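Local coordinates for protein cytosine-specific methyltransferase (Escherichia coli O157:H7 EDL933, PDB 3G7U) that probably methylates cytosine at carbon 5 in DNA, using S-adenosyl-L-methionine as methyl donor, as a member of the C5-methyltransferase family, at residues 337-340 against 341-344. Sequence-based numbering, arbitrary orientation.
Sequences HVTK and WHSF
Ser343 N bonds to Thr339 O at 3.0 Å and Phe344 N to Lys340 O at 3.0 Å, two i to i+4 bonds that make the first turn of helix 340-348, with Thr339 as its N-cap. The cap is explicit: Thr339 OG1 accepts from His342 N at 3.2 Å. The Thr339 chi1 of 61° sets OG1 between the backbone N and the carbonyl carbon, turned toward His342 N. The same hydroxyl is hydrogen-bonded to His337 ND1 at 3.0 Å, while Thr339 N donates to ND1 almost straight (174°), from a position tilted out of the ring plane. The edge of His342 meets the face of His337, centroids 4.8 Å apart and planes at 68°, a T-shaped pair led by CD2; His35 packs against both rings. At Lys340, NZ bonds to Asn207 and Thr256, and the carbonyl O lies near the ring plane of Phe344 at its CD1 edge. The N-H bond makes ND1 an acceptor and, with OG1 beside it, may limit rotation of the His337 ring, which probably helps to hold the capping hydroxyl in place, so imidazole, hydroxyl and first-turn N-H form one connected polar network at the helix start.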
loop_
_atom_site.group_PDB
_atom_site.type_symbol
_atom_site.label_atom_id
_atom_site.label_comp_id
_atom_site.label_asym_id
_atom_site.label_seq_id
_atom_site.Cartn_x
_atom_site.Cartn_y
_atom_site.Cartn_z
ATOM N N HIS A 337 -9.595 9.198 -2.719
ATOM C CA HIS A 337 -10.039 10.553 -3.012
ATOM C C HIS A 337 -10.807 10.594 -4.329
ATOM O O HIS A 337 -10.496 9.847 -5.271
ATOM C CB HIS A 337 -8.827 11.489 -3.090
ATOM C CG HIS A 337 -9.187 12.944 -2.995
ATOM N ND1 HIS A 337 -9.496 13.711 -4.103
ATOM C CD2 HIS A 337 -9.294 13.768 -1.921
ATOM C CE1 HIS A 337 -9.777 14.945 -3.716
ATOM N NE2 HIS A 337 -9.676 15.004 -2.398
ATOM N N VAL A 338 -11.767 11.514 -4.409
ATOM C CA VAL A 338 -12.644 11.629 -5.593
ATOM C C VAL A 338 -11.930 11.978 -6.905
ATOM O O VAL A 338 -12.346 11.511 -7.987
ATOM C CB VAL A 338 -13.846 12.610 -5.369
ATOM C CG1 VAL A 338 -14.853 12.019 -4.407
ATOM C CG2 VAL A 338 -13.382 13.990 -4.877
ATOM N N THR A 339 -10.852 12.762 -6.838
ATOM C CA THR A 339 -10.207 13.226 -8.068
ATOM C C THR A 339 -9.218 12.188 -8.541
ATOM O O THR A 339 -8.625 11.495 -7.697
ATOM C CB THR A 339 -9.414 14.534 -7.828
ATOM O OG1 THR A 339 -8.398 14.285 -6.853
ATOM C CG2 THR A 339 -10.331 15.672 -7.315
ATOM N N LYS A 340 -9.046 12.090 -9.865
ATOM C CA LYS A 340 -8.076 11.189 -10.476
ATOM C C LYS A 340 -6.662 11.544 -10.059
ATOM O O LYS A 340 -5.869 10.676 -9.751
ATOM C CB LYS A 340 -8.182 11.241 -12.002
ATOM C CG LYS A 340 -9.398 10.516 -12.550
ATOM C CD LYS A 340 -9.464 10.632 -14.064
ATOM C CE LYS A 340 -10.083 11.958 -14.495
ATOM N NZ LYS A 340 -11.499 12.103 -14.062
ATOM N N TRP A 341 -6.373 12.838 -10.060
ATOM C CA TRP A 341 -5.078 13.358 -9.688
ATOM C C TRP A 341 -4.622 12.805 -8.323
ATOM O O TRP A 341 -3.520 12.262 -8.192
ATOM C CB TRP A 341 -5.173 14.891 -9.621
ATOM C CG TRP A 341 -4.008 15.471 -8.962
ATOM C CD1 TRP A 341 -3.903 15.857 -7.650
ATOM C CD2 TRP A 341 -2.728 15.666 -9.542
ATOM N NE1 TRP A 341 -2.631 16.295 -7.387
ATOM C CE2 TRP A 341 -1.891 16.200 -8.536
ATOM C CE3 TRP A 341 -2.204 15.457 -10.827
ATOM C CZ2 TRP A 341 -0.559 16.524 -8.769
ATOM C CZ3 TRP A 341 -0.879 15.782 -11.062
ATOM C CH2 TRP A 341 -0.068 16.314 -10.036
ATOM N N HIS A 342 -5.478 12.948 -7.317
ATOM C CA HIS A 342 -5.122 12.519 -5.960
ATOM C C HIS A 342 -5.156 11.018 -5.807
ATOM O O HIS A 342 -4.248 10.468 -5.224
ATOM C CB HIS A 342 -5.999 13.188 -4.903
ATOM C CG HIS A 342 -5.660 14.631 -4.692
ATOM N ND1 HIS A 342 -4.404 15.041 -4.293
ATOM C CD2 HIS A 342 -6.394 15.757 -4.853
ATOM C CE1 HIS A 342 -4.384 16.360 -4.210
ATOM N NE2 HIS A 342 -5.580 16.819 -4.541
ATOM N N SER A 343 -6.178 10.361 -6.353
ATOM C CA SER A 343 -6.302 8.918 -6.166
ATOM C C SER A 343 -5.112 8.175 -6.793
ATOM O O SER A 343 -4.588 7.250 -6.190
ATOM C CB SER A 343 -7.662 8.420 -6.674
ATOM O OG SER A 343 -7.851 8.751 -8.053
ATOM N N PHE A 344 -4.652 8.602 -7.981
ATOM C CA PHE A 344 -3.512 7.935 -8.620
ATOM C C PHE A 344 -2.237 8.065 -7.805
ATOM O O PHE A 344 -1.448 7.108 -7.711
ATOM C CB PHE A 344 -3.274 8.480 -10.028
ATOM C CG PHE A 344 -4.147 7.848 -11.074
ATOM C CD1 PHE A 344 -5.140 8.591 -11.695
ATOM C CD2 PHE A 344 -3.978 6.531 -11.430
ATOM C CE1 PHE A 344 -5.948 8.035 -12.656
ATOM C CE2 PHE A 344 -4.801 5.957 -12.396
ATOM C CZ PHE A 344 -5.780 6.704 -12.995
#